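Local coordinates for protein alginate lyase, family PL7 (Zobellia galactanivorans, PDB 3ZPY) that probably cleaves alginate as a polysaccharide lyase, this chain being the catalytic domain of a longer marine bacterial protein, at residues T102-Q107 with L237-N242; D113-V118 with G146-S151; D138-Q143 with G161-E166. All blocks are in the same frame, centred on the assembly; numbering follows the deposited sequence.

Contact 1 of 3, residues T102-Q107 with L237-N242; sequences TVQVNQ and LVRIKN
Gln104 OE1 takes two donors from Arg239: NH2 approaches to 2.7 Å with an N-H...O angle of 159°, while NE, at 3.1 Å, adds a weak bond. The two side chains lie side by side and point the same way, but their flat groups are turned 63° apart. OE1 lies at the guanidinium edge, near its plane, while the tilt leaves NH2 above the amide plane of Gln104. Arg239 gets there with CG placed between its backbone N and carbonyl carbon (chi1 64°) and a straight chain from CG to NE. The pairing is held from both ends, since Gln104 NE2 bonds to Thr181, Arg239 NH1 reaches Tyr59 and Trp57 adds a cation-pi contact.

Beneath this polar pair, antiparallel strands 102-107 and 237-241 exchange backbone bonds at Thr102-Lys241 and Gln104-Arg239. The register slips by one residue near Asn106, a beta bulge: Asn106 N still bonds to Leu237 O, at 2.9 Å, but Leu237 N bonds to Gln107 O, at 3.0 Å. At the other end, a water donates to both Thr102 OG1 and Asn242 O, and Thr102 OG1 also bonds to Asn183; across the pair, Thr102 CB meets the CG of Lys241 at 3.9 Å, the lysine NZ going on to a salt bridge with Glu56.

The reverse face is apolar. Val103 CG2 lies 3.7 Å from Val238 CG1 and 4.2 Å from Ile240 CG1, and Val103, Val105 and Val238 all rest on Phe121 of strand 117-125. One face is mostly polar, with Leu237 among the polar side chains, the other pressed onto a second sheet: an antiparallel pair with a beta bulge in one sheet of a beta-sandwich, the jelly roll of PL7 alginate lyases.

Contact 2 of 3, residues D113-V118 with G146-S151; sequences DGDGGV and GEENQS
Gly117 and Gly146 face each other as an antiparallel hydrogen-bonded pair, with Gly146 N to Gly117 O at 2.8 Å and Gly117 N to Gly146 O at 3.0 Å, the latter donor standing above the carbonyl plane. This pair joins the start of strand 117-125 to the end of strand 138-146, after which the chain folds into a type II beta turn from Glu147 to Gln150. The side-chain position of Gly117 is occupied by the turn backbone, Glu147 O closest.

The side chain that crosses is Glu148. Its CG stands between the backbone N and the carbonyl carbon (chi1 53°), and a bend at chi2 of -83° brings CD to 3.3 Å from Gly114 O. OE1 accepts a bond from Gly116 N at 2.7 Å and 155°, met from above the carboxylate plane. Asp115 OD1 comes within 3.7 Å of that same OE1; two like charges this close probably repel, at the protein surface.

Each segment also braces itself. Asp113 OD1 accepts from Asp115 N in an Asx turn, and Gln150 OE1 takes the N-H of Glu147 at 2.8 Å while its NE2 bonds to the carbonyls of Ser152 and Ser154.

Contact 3 of 3, residues D138-Q143 with G161-E166; sequences DVVRVQ and GYVTEE
Tyr162 N and Val163 N, at the start of the short helix 162-165, reach across to successive carbonyls at the corner where strand 138-146 starts its run. Tyr162 N bonds to Asp138 O at 2.8 Å, and Val163 N bonds to Val139 O at 3.0 Å, within that carbonyl plane. This is the close-packed side of the contact. Gly161, at the N-cap position, lies against the strand with its CA 4.2 Å from the CA of Val140; the space on its side-chain side is filled by Val140 CA and Val139 O, and its backbone angles also favour glycine. Next to it Val140 and Val163 run side by side, pointing the same way, with CG2 of the first touching CG1 of the second; both also pack on Val193 of strand 192-197.

Adjoining the acceptors is a classic beta bulge, in which Val139 and Val140 together face Ile124 of strand 117-125. The chain returns along strand 154-160 and closes with the one-turn helix, whose first N-H groups bond to these two carbonyls.

Toward solvent the grip is slacker: Asp138, Arg141 and Glu165 form a salt-bridge network. Arg141 NH2 bridges to Glu165 OE2 at 2.9 Å, a weak hydrogen bond at 122°. A water links the pair, accepting from Arg141 NH1 and donating to Glu165 OE1. NH1 meets the anti lone pair of Asp138 OD2 at 2.9 Å, while a bend at chi3 (-54°) turns NE, on a different edge, to Gln143 OE1. Asp138 OD1 is bound to His125. Glu165 OE2 also accepts from Gly161 N, which lies over one face of the guanidinium.

In the fold
Contact 1 pairs strands within the seven-stranded sheet, whereas contacts 2 and 3 both reach the ten-stranded sheet through the neighbouring strands 117-125 and 138-146. The centre of contact 1 lies about 18 Å from that of contact 2 and about 20 Å from that of contact 3, with contacts 2 and 3 also about 20 Å apart. Along the chain, segments 102-107 and 237-242 enclose the other four, which alternate between contacts 2 and 3. Gln107 packs on the turn of contact 2, and Val118 touches Gln143. The two layers of the sandwich meet where Val103, Val105 and Val238 pack on Phe121, and where Val140 and Val163 pack on Val193.

Contact 1 of 3, residues T102-Q107 with L237-N242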
ATOM      1  N   THR A 102      -5.634 -10.678  -1.947  1.00  3.94           N
ATOM      2  CA  THR A 102      -5.078 -11.438  -3.045  1.00  3.66           C
ATOM      3  C   THR A 102      -4.587 -10.393  -4.013  1.00  3.43           C
ATOM      4  O   THR A 102      -5.346  -9.497  -4.430  1.00  4.46           O
ATOM      5  CB  THR A 102      -6.201 -12.345  -3.645  1.00  3.87           C
ATOM      6  OG1 THR A 102      -6.589 -13.274  -2.638  1.00  5.28           O
ATOM      7  CG2 THR A 102      -5.711 -13.109  -4.912  1.00  4.79           C
ATOM      8  N   VAL A 103      -3.380 -10.563  -4.421  1.00  3.67           N
ATOM      9  CA  VAL A 103      -2.705  -9.401  -5.165  1.00  3.85           C
ATOM     10  C   VAL A 103      -1.924  -9.936  -6.359  1.00  4.25           C
ATOM     11  O   VAL A 103      -1.393 -11.068  -6.359  1.00  5.90           O
ATOM     12  CB  VAL A 103      -1.741  -8.648  -4.181  1.00  5.33           C
ATOM     13  CG1 VAL A 103      -0.481  -9.482  -3.808  1.00  8.42           C
ATOM     14  CG2 VAL A 103      -1.320  -7.285  -4.756  1.00  5.45           C
ATOM     15  N   GLN A 104      -1.821  -9.054  -7.364  1.00  3.96           N
ATOM     16  CA  GLN A 104      -0.706  -9.111  -8.323  1.00  4.13           C
ATOM     17  C   GLN A 104      -0.115  -7.738  -8.522  1.00  3.59           C
ATOM     18  O   GLN A 104      -0.772  -6.712  -8.263  1.00  4.38           O
ATOM     19  CB  GLN A 104      -1.154  -9.582  -9.682  1.00  4.99           C
ATOM     20  CG  GLN A 104      -1.919 -10.937  -9.741  1.00  5.69           C
ATOM     21  CD  GLN A 104      -1.997 -11.428 -11.145  1.00  4.88           C
ATOM     22  OE1 GLN A 104      -1.677 -10.644 -12.107  1.00  5.89           O
ATOM     23  NE2 GLN A 104      -2.399 -12.665 -11.343  1.00  6.81           N
ATOM     24  N   VAL A 105       1.158  -7.758  -8.902  1.00  4.55           N
ATOM     25  CA  VAL A 105       1.795  -6.512  -9.342  1.00  4.37           C
ATOM     26  C   VAL A 105       2.010  -6.765 -10.840  1.00  3.97           C
ATOM     27  O   VAL A 105       2.672  -7.771 -11.200  1.00  4.23           O
ATOM     28  CB  VAL A 105       3.057  -6.128  -8.570  1.00  4.69           C
ATOM     29  CG1 VAL A 105       3.656  -4.853  -9.184  1.00  5.25           C
ATOM     30  CG2 VAL A 105       2.753  -6.038  -7.075  1.00  5.84           C
ATOM     31  N   ASN A 106       1.514  -5.848 -11.702  1.00  4.67           N
ATOM     32  CA  ASN A 106       1.604  -6.025 -13.084  1.00  4.68           C
ATOM     33  C   ASN A 106       2.665  -5.132 -13.769  1.00  4.54           C
ATOM     34  O   ASN A 106       2.954  -5.351 -14.910  1.00  5.63           O
ATOM     35  CB  ASN A 106       0.241  -5.720 -13.708  1.00  6.73           C
ATOM     36  CG  ASN A 106      -0.856  -6.667 -13.150  1.00  5.96           C
ATOM     37  OD1 ASN A 106      -0.764  -7.889 -13.325  1.00  9.40           O
ATOM     38  ND2 ASN A 106      -1.768  -6.126 -12.354  1.00  7.83           N
ATOM     39  N   GLN A 107       3.218  -4.129 -13.077  1.00  4.40           N
ATOM     40  CA  GLN A 107       4.144  -3.200 -13.688  1.00  4.65           C
ATOM     41  C   GLN A 107       4.816  -2.461 -12.554  1.00  4.20           C
ATOM     42  O   GLN A 107       4.138  -2.037 -11.611  1.00  4.62           O
ATOM     43  CB  GLN A 107       3.355  -2.137 -14.530  1.00  4.95           C
ATOM     44  CG  GLN A 107       4.241  -1.172 -15.282  1.00  5.65           C
ATOM     45  CD  GLN A 107       4.943  -1.697 -16.535  1.00  7.36           C
ATOM     46  OE1 GLN A 107       4.568  -2.626 -17.150  1.00  8.20           O
ATOM     47  NE2 GLN A 107       5.891  -0.985 -16.956  1.00 15.67           N
ATOM     48  N   LEU A 237       1.485  -0.709 -11.286  1.00  4.56           N
ATOM     49  CA  LEU A 237       0.127  -1.177 -11.336  1.00  4.08           C
ATOM     50  C   LEU A 237      -0.001  -2.400 -10.402  1.00  4.39           C
ATOM     51  O   LEU A 237       0.717  -3.340 -10.561  1.00  5.29           O
ATOM     52  CB  LEU A 237      -0.233  -1.559 -12.765  1.00  5.20           C
ATOM     53  CG  LEU A 237      -1.689  -1.965 -12.996  1.00  5.09           C
ATOM     54  CD1 LEU A 237      -2.693  -0.869 -12.630  1.00  5.06           C
ATOM     55  CD2 LEU A 237      -1.954  -2.450 -14.434  1.00  6.18           C
ATOM     56  N   VAL A 238      -0.907  -2.284  -9.455  1.00  4.22           N
ATOM     57  CA  VAL A 238      -1.208  -3.292  -8.442  1.00  4.21           C
ATOM     58  C   VAL A 238      -2.692  -3.618  -8.622  1.00  4.24           C
ATOM     59  O   VAL A 238      -3.534  -2.741  -8.868  1.00  5.08           O
ATOM     60  CB  VAL A 238      -0.986  -2.792  -7.008  1.00  4.23           C
ATOM     61  CG1 VAL A 238      -1.454  -3.823  -6.017  1.00  4.33           C
ATOM     62  CG2 VAL A 238       0.459  -2.370  -6.770  1.00  5.72           C
ATOM     63  N   ARG A 239      -3.060  -4.885  -8.553  1.00  3.58           N
ATOM     64  CA  ARG A 239      -4.471  -5.237  -8.599  1.00  4.10           C
ATOM     65  C   ARG A 239      -4.797  -6.192  -7.409  1.00  3.56           C
ATOM     66  O   ARG A 239      -3.992  -7.060  -7.059  1.00  4.49           O
ATOM     67  CB  ARG A 239      -4.848  -5.791  -9.973  1.00  5.36           C
ATOM     68  CG  ARG A 239      -4.195  -7.097 -10.401  1.00  5.30           C
ATOM     69  CD  ARG A 239      -4.657  -7.459 -11.795  1.00  6.25           C
ATOM     70  NE  ARG A 239      -4.106  -8.671 -12.285  1.00  6.66           N
ATOM     71  CZ  ARG A 239      -4.373  -9.159 -13.482  1.00  6.65           C
ATOM     72  NH1 ARG A 239      -5.269  -8.550 -14.271  1.00  6.77           N
ATOM     73  NH2 ARG A 239      -3.654 -10.194 -13.894  1.00  7.61           N
ATOM     74  N   ILE A 240      -5.984  -5.975  -6.798  1.00  4.14           N
ATOM     75  CA  ILE A 240      -6.353  -6.636  -5.540  1.00  4.31           C
ATOM     76  C   ILE A 240      -7.763  -7.228  -5.666  1.00  3.31           C
ATOM     77  O   ILE A 240      -8.683  -6.610  -6.272  1.00  4.22           O
ATOM     78  CB  ILE A 240      -6.242  -5.626  -4.339  1.00  5.94           C
ATOM     79  CG1 ILE A 240      -4.831  -5.072  -4.274  1.00  6.68           C
ATOM     80  CG2 ILE A 240      -6.726  -6.224  -3.039  1.00 10.01           C
ATOM     81  CD1 ILE A 240      -4.568  -3.898  -3.306  1.00 10.72           C
ATOM     82  N   LYS A 241      -7.923  -8.358  -4.995  1.00  4.02           N
ATOM     83  CA  LYS A 241      -9.282  -8.875  -4.751  1.00  4.00           C
ATOM     84  C   LYS A 241      -9.290  -9.598  -3.407  1.00  3.70           C
ATOM     85  O   LYS A 241      -8.233  -9.766  -2.775  1.00  4.63           O
ATOM     86  CB  LYS A 241      -9.741  -9.850  -5.843  1.00  4.51           C
ATOM     87  CG  LYS A 241      -8.926 -11.083  -6.068  1.00  4.44           C
ATOM     88  CD  LYS A 241      -9.414 -11.808  -7.338  1.00  6.34           C
ATOM     89  CE  LYS A 241      -8.602 -13.037  -7.520  1.00  5.98           C
ATOM     90  NZ  LYS A 241      -9.149 -13.869  -8.651  1.00  7.47           N
ATOM     91  N   ASN A 242     -10.454 -10.075  -2.933  1.00  4.37           N
ATOM     92  CA  ASN A 242     -10.572 -10.885  -1.747  1.00  4.34           C
ATOM     93  C   ASN A 242      -9.919 -10.200  -0.534  1.00  3.79           C
ATOM     94  O   ASN A 242      -9.071 -10.834   0.165  1.00  5.18           O
ATOM     95  CB  ASN A 242      -9.902 -12.290  -1.970  1.00  5.16           C
ATOM     96  CG  ASN A 242     -10.550 -13.059  -3.037  1.00  6.57           C
ATOM     97  OD1 ASN A 242     -11.644 -12.754  -3.455  1.00  9.16           O
ATOM     98  ND2 ASN A 242      -9.750 -13.948  -3.622  1.00  7.56           N
TER
HETATM   99  O   HOH W   1      -7.173 -12.916   0.086  1.00  7.77           O

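Contact 2 of 3, residues D113-V118 with G146-S151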
ATOM      1  N   ASP A 113      16.498   7.821  -9.612  1.00 10.95           N
ATOM      2  CA  ASP A 113      17.864   7.658 -10.105  1.00 17.10           C
ATOM      3  C   ASP A 113      17.934   6.823 -11.361  1.00 17.58           C
ATOM      4  O   ASP A 113      19.023   6.606 -11.831  1.00 24.09           O
ATOM      5  CB  ASP A 113      18.837   7.090  -9.037  1.00 21.08           C
ATOM      6  CG  ASP A 113      18.509   5.632  -8.627  1.00 24.75           C
ATOM      7  OD1 ASP A 113      17.836   4.938  -9.437  1.00 14.89           O
ATOM      8  OD2 ASP A 113      19.013   5.182  -7.531  1.00 26.64           O
ATOM      9  N   GLY A 114      16.798   6.262 -11.850  1.00 16.28           N
ATOM     10  CA  GLY A 114      16.718   5.630 -13.181  1.00 20.38           C
ATOM     11  C   GLY A 114      16.974   4.126 -13.183  1.00 17.38           C
ATOM     12  O   GLY A 114      16.573   3.387 -14.149  1.00 20.24           O
ATOM     13  N   ASP A 115      17.549   3.630 -12.100  1.00 17.79           N
ATOM     14  CA  ASP A 115      17.969   2.286 -12.045  1.00 16.38           C
ATOM     15  C   ASP A 115      17.153   1.565 -10.999  1.00 11.26           C
ATOM     16  O   ASP A 115      17.293   1.806  -9.733  1.00 17.47           O
ATOM     17  CB  ASP A 115      19.371   2.233 -11.575  1.00 19.91           C
ATOM     18  CG  ASP A 115      19.971   0.822 -11.577  1.00 29.32           C
ATOM     19  OD1 ASP A 115      19.613  -0.000 -12.490  1.00 22.10           O
ATOM     20  OD2 ASP A 115      20.818   0.586 -10.652  1.00 39.03           O
ATOM     21  N   GLY A 116      16.268   0.743 -11.452  1.00 11.30           N
ATOM     22  CA  GLY A 116      15.425  -0.015 -10.542  1.00  9.17           C
ATOM     23  C   GLY A 116      14.002   0.533 -10.511  1.00  7.49           C
ATOM     24  O   GLY A 116      13.720   1.669 -10.996  1.00  7.37           O
ATOM     25  N   GLY A 117      13.108  -0.334 -10.010  1.00  6.58           N
ATOM     26  CA  GLY A 117      11.706   0.028  -9.828  1.00  6.42           C
ATOM     27  C   GLY A 117      11.209  -0.703  -8.635  1.00  6.83           C
ATOM     28  O   GLY A 117      11.599  -1.841  -8.363  1.00  7.01           O
ATOM     29  N   VAL A 118      10.330  -0.055  -7.854  1.00  5.94           N
ATOM     30  CA  VAL A 118       9.829  -0.651  -6.628  1.00  5.24           C
ATOM     31  C   VAL A 118       8.468  -0.037  -6.268  1.00  4.66           C
ATOM     32  O   VAL A 118       8.296   1.205  -6.361  1.00  6.12           O
ATOM     33  CB  VAL A 118      10.889  -0.533  -5.467  1.00  5.00           C
ATOM     34  CG1 VAL A 118      11.447   0.895  -5.282  1.00  6.61           C
ATOM     35  CG2 VAL A 118      10.412  -1.085  -4.138  1.00  4.86           C
ATOM     36  N   GLY A 146      12.431  -4.552  -8.430  1.00  6.20           N
ATOM     37  CA  GLY A 146      12.964  -5.112  -9.679  1.00  6.71           C
ATOM     38  C   GLY A 146      13.545  -4.075 -10.582  1.00  6.73           C
ATOM     39  O   GLY A 146      14.152  -3.112 -10.102  1.00  7.04           O
ATOM     40  N   GLU A 147      13.444  -4.264 -11.881  1.00  7.88           N
ATOM     41  CA  GLU A 147      14.065  -3.330 -12.804  1.00  7.62           C
ATOM     42  C   GLU A 147      13.149  -2.142 -13.090  1.00  7.96           C
ATOM     43  O   GLU A 147      11.913  -2.220 -12.892  1.00  6.81           O
ATOM     44  CB  GLU A 147      14.271  -4.031 -14.154  1.00  9.66           C
ATOM     45  CG  GLU A 147      15.190  -5.217 -14.108  1.00 15.14           C
ATOM     46  CD  GLU A 147      14.796  -6.121 -15.247  1.00 24.62           C
ATOM     47  OE1 GLU A 147      15.152  -5.747 -16.403  1.00 37.60           O
ATOM     48  OE2 GLU A 147      14.099  -7.146 -15.018  1.00 28.31           O
ATOM     49  N   GLU A 148      13.757  -1.047 -13.553  1.00  8.26           N
ATOM     50  CA  GLU A 148      12.959   0.141 -13.886  1.00  8.71           C
ATOM     51  C   GLU A 148      11.951  -0.265 -14.985  1.00  7.35           C
ATOM     52  O   GLU A 148      12.277  -0.960 -15.938  1.00  8.90           O
ATOM     53  CB  GLU A 148      13.807   1.270 -14.382  1.00 10.43           C
ATOM     54  CG  GLU A 148      14.757   0.895 -15.558  1.00 12.80           C
ATOM     55  CD  GLU A 148      16.077   0.243 -15.122  1.00 14.06           C
ATOM     56  OE1 GLU A 148      16.186  -0.262 -13.966  1.00 16.01           O
ATOM     57  OE2 GLU A 148      17.017   0.224 -15.982  1.00 21.45           O
ATOM     58  N   ASN A 149      10.721   0.202 -14.799  1.00  6.94           N
ATOM     59  CA  ASN A 149       9.640  -0.129 -15.818  1.00  8.00           C
ATOM     60  C   ASN A 149       9.486  -1.605 -16.075  1.00  7.92           C
ATOM     61  O   ASN A 149       8.961  -1.938 -17.170  1.00  8.13           O
ATOM     62  CB  ASN A 149       9.863   0.688 -17.099  1.00  8.56           C
ATOM     63  CG  ASN A 149       9.944   2.145 -16.741  1.00  8.93           C
ATOM     64  OD1 ASN A 149      10.850   2.825 -17.215  1.00 14.35           O
ATOM     65  ND2 ASN A 149       8.949   2.612 -15.958  1.00  6.40           N
ATOM     66  N   GLN A 150       9.806  -2.431 -15.073  1.00  6.06           N
ATOM     67  CA  GLN A 150       9.633  -3.895 -15.335  1.00  6.74           C
ATOM     68  C   GLN A 150       8.166  -4.286 -15.598  1.00  7.27           C
ATOM     69  O   GLN A 150       7.254  -3.921 -14.791  1.00  7.65           O
ATOM     70  CB  GLN A 150      10.206  -4.691 -14.166  1.00  6.84           C
ATOM     71  CG  GLN A 150      10.364  -6.180 -14.511  1.00  6.89           C
ATOM     72  CD  GLN A 150      11.073  -6.984 -13.462  1.00  6.83           C
ATOM     73  OE1 GLN A 150      11.787  -6.399 -12.570  1.00  8.26           O
ATOM     74  NE2 GLN A 150      10.902  -8.256 -13.487  1.00  6.24           N
ATOM     75  N   SER A 151       7.905  -5.032 -16.679  1.00  7.60           N
ATOM     76  CA  SER A 151       6.600  -5.383 -17.118  1.00  7.39           C
ATOM     77  C   SER A 151       6.267  -6.875 -16.950  1.00  6.14           C
ATOM     78  O   SER A 151       5.131  -7.306 -17.156  1.00  9.06           O
ATOM     79  CB  SER A 151       6.457  -4.883 -18.578  1.00 10.61           C
ATOM     80  OG  SER A 151       7.494  -5.476 -19.348  1.00 11.64           O
TER

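Contact 3 of 3, residues D138-Q143 with G161-E166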
ATOM      1  N   ASP A 138       5.758   4.266   9.118  1.00  8.00           N
ATOM      2  CA  ASP A 138       5.420   2.922   8.615  1.00  8.36           C
ATOM      3  C   ASP A 138       6.066   1.859   9.480  1.00  7.29           C
ATOM      4  O   ASP A 138       7.273   1.807   9.620  1.00  9.19           O
ATOM      5  CB  ASP A 138       5.941   2.701   7.201  1.00  9.39           C
ATOM      6  CG  ASP A 138       5.295   3.609   6.151  1.00 13.85           C
ATOM      7  OD1 ASP A 138       4.208   4.179   6.370  1.00 17.51           O
ATOM      8  OD2 ASP A 138       5.944   3.832   5.075  1.00 12.81           O
ATOM      9  N   VAL A 139       5.218   0.958   9.995  1.00  6.97           N
ATOM     10  CA  VAL A 139       5.676  -0.230  10.760  1.00  6.17           C
ATOM     11  C   VAL A 139       6.276  -1.246   9.792  1.00  5.39           C
ATOM     12  O   VAL A 139       7.341  -1.805  10.017  1.00  6.05           O
ATOM     13  CB  VAL A 139       4.526  -0.830  11.567  1.00  6.91           C
ATOM     14  CG1 VAL A 139       4.899  -2.151  12.164  1.00  6.94           C
ATOM     15  CG2 VAL A 139       4.023   0.149  12.629  1.00  7.33           C
ATOM     16  N   VAL A 140       5.535  -1.501   8.697  1.00  4.95           N
ATOM     17  CA  VAL A 140       6.056  -2.450   7.636  1.00  4.52           C
ATOM     18  C   VAL A 140       5.489  -1.984   6.310  1.00  4.67           C
ATOM     19  O   VAL A 140       4.330  -1.523   6.253  1.00  5.87           O
ATOM     20  CB  VAL A 140       5.717  -3.945   7.967  1.00  4.97           C
ATOM     21  CG1 VAL A 140       4.198  -4.239   7.839  1.00  7.09           C
ATOM     22  CG2 VAL A 140       6.522  -4.901   7.064  1.00  5.30           C
ATOM     23  N   ARG A 141       6.324  -2.109   5.292  1.00  4.89           N
ATOM     24  CA  ARG A 141       5.930  -1.983   3.899  1.00  4.61           C
ATOM     25  C   ARG A 141       6.258  -3.275   3.178  1.00  4.63           C
ATOM     26  O   ARG A 141       7.416  -3.716   3.186  1.00  5.21           O
ATOM     27  CB  ARG A 141       6.697  -0.844   3.253  1.00  4.93           C
ATOM     28  CG  ARG A 141       6.199   0.526   3.699  1.00  5.61           C
ATOM     29  CD  ARG A 141       6.690   1.634   2.744  1.00  7.86           C
ATOM     30  NE  ARG A 141       8.145   1.645   2.537  1.00  8.50           N
ATOM     31  CZ  ARG A 141       9.008   2.213   3.363  1.00  8.81           C
ATOM     32  NH1 ARG A 141       8.610   2.767   4.500  1.00  8.34           N
ATOM     33  NH2 ARG A 141      10.323   2.175   3.092  1.00 10.77           N
ATOM     34  N   VAL A 142       5.248  -3.878   2.505  1.00  4.02           N
ATOM     35  CA  VAL A 142       5.411  -5.108   1.735  1.00  4.58           C
ATOM     36  C   VAL A 142       5.552  -4.672   0.278  1.00  3.96           C
ATOM     37  O   VAL A 142       4.645  -4.012  -0.228  1.00  4.57           O
ATOM     38  CB  VAL A 142       4.162  -5.955   1.958  1.00  4.89           C
ATOM     39  CG1 VAL A 142       4.280  -7.226   1.115  1.00  6.19           C
ATOM     40  CG2 VAL A 142       3.937  -6.305   3.429  1.00  6.12           C
ATOM     41  N   GLN A 143       6.696  -5.013  -0.337  1.00  4.42           N
ATOM     42  CA  GLN A 143       7.041  -4.399  -1.610  1.00  5.44           C
ATOM     43  C   GLN A 143       7.572  -5.463  -2.557  1.00  4.89           C
ATOM     44  O   GLN A 143       8.040  -6.485  -2.154  1.00  5.14           O
ATOM     45  CB  GLN A 143       8.169  -3.359  -1.453  1.00  5.32           C
ATOM     46  CG  GLN A 143       7.759  -2.290  -0.407  1.00  7.05           C
ATOM     47  CD  GLN A 143       8.857  -1.555   0.170  1.00  8.92           C
ATOM     48  OE1 GLN A 143       8.796  -0.318   0.312  1.00 11.66           O
ATOM     49  NE2 GLN A 143       9.858  -2.316   0.620  1.00 13.49           N
ATOM     50  N   GLY A 161      10.045  -0.411   6.126  1.00  6.07           N
ATOM     51  CA  GLY A 161       9.398   0.115   7.299  1.00  6.53           C
ATOM     52  C   GLY A 161      10.173  -0.125   8.569  1.00  6.87           C
ATOM     53  O   GLY A 161      11.214  -0.790   8.522  1.00  6.94           O
ATOM     54  N   TYR A 162       9.612   0.322   9.713  1.00  7.09           N
ATOM     55  CA  TYR A 162      10.362   0.373  10.990  1.00  7.11           C
ATOM     56  C   TYR A 162      10.899  -1.017  11.403  1.00  7.19           C
ATOM     57  O   TYR A 162      12.045  -1.173  11.779  1.00  7.20           O
ATOM     58  CB  TYR A 162       9.442   0.906  12.072  1.00  8.26           C
ATOM     59  CG  TYR A 162      10.100   1.089  13.355  1.00  7.64           C
ATOM     60  CD1 TYR A 162      10.550  -0.009  14.134  1.00  9.54           C
ATOM     61  CD2 TYR A 162      10.443   2.377  13.752  1.00 10.57           C
ATOM     62  CE1 TYR A 162      11.221   0.194  15.327  1.00 12.86           C
ATOM     63  CE2 TYR A 162      11.127   2.605  14.958  1.00 13.15           C
ATOM     64  CZ  TYR A 162      11.514   1.480  15.755  1.00 12.71           C
ATOM     65  OH  TYR A 162      12.232   1.632  16.913  1.00 19.15           O
ATOM     66  N   VAL A 163      10.064  -2.040  11.165  1.00  7.05           N
ATOM     67  CA  VAL A 163      10.339  -3.344  11.731  1.00  5.92           C
ATOM     68  C   VAL A 163      11.645  -3.968  11.148  1.00  6.06           C
ATOM     69  O   VAL A 163      12.294  -4.736  11.831  1.00  7.62           O
ATOM     70  CB  VAL A 163       9.129  -4.327  11.527  1.00  5.69           C
ATOM     71  CG1 VAL A 163       8.947  -4.709  10.057  1.00  7.09           C
ATOM     72  CG2 VAL A 163       9.274  -5.524  12.477  1.00  6.96           C
ATOM     73  N   THR A 164      12.039  -3.552   9.950  1.00  5.84           N
ATOM     74  CA  THR A 164      13.339  -3.954   9.374  1.00  6.62           C
ATOM     75  C   THR A 164      14.294  -2.763   9.394  1.00  8.21           C
ATOM     76  O   THR A 164      15.446  -2.919   9.834  1.00  8.62           O
ATOM     77  CB  THR A 164      13.219  -4.599   7.995  1.00  5.75           C
ATOM     78  OG1 THR A 164      12.568  -3.687   7.134  1.00  6.41           O
ATOM     79  CG2 THR A 164      12.555  -5.938   8.052  1.00  5.95           C
ATOM     80  N   GLU A 165      13.870  -1.627   8.835  1.00  8.81           N
ATOM     81  CA  GLU A 165      14.851  -0.521   8.700  1.00  9.68           C
ATOM     82  C   GLU A 165      15.498  -0.047   9.989  1.00  9.93           C
ATOM     83  O   GLU A 165      16.619   0.462   9.943  1.00 15.36           O
ATOM     84  CB  GLU A 165      14.162   0.630   7.970  1.00 12.72           C
ATOM     85  CG  GLU A 165      13.741   0.358   6.550  1.00 12.80           C
ATOM     86  CD  GLU A 165      13.014   1.574   6.023  1.00 19.06           C
ATOM     87  OE1 GLU A 165      13.275   2.756   6.408  1.00 24.97           O
ATOM     88  OE2 GLU A 165      12.220   1.409   5.144  1.00 23.41           O
ATOM     89  N   GLU A 166      14.764  -0.063  11.102  1.00  9.42           N
ATOM     90  CA  GLU A 166      15.253   0.436  12.374  1.00 11.55           C
ATOM     91  C   GLU A 166      15.704  -0.732  13.251  1.00 11.11           C
ATOM     92  O   GLU A 166      16.099  -0.573  14.389  1.00 14.52           O
ATOM     93  CB  GLU A 166      14.169   1.295  13.058  1.00 13.20           C
ATOM     94  CG  GLU A 166      13.889   2.639  12.383  1.00 16.04           C
ATOM     95  CD  GLU A 166      14.897   3.696  12.728  1.00 19.28           C
ATOM     96  OE1 GLU A 166      15.830   3.376  13.460  1.00 22.63           O
ATOM     97  OE2 GLU A 166      14.725   4.836  12.275  1.00 30.16           O
TER
HETATM   98  O   HOH W   2      10.892   4.068   5.660  1.00 18.88           O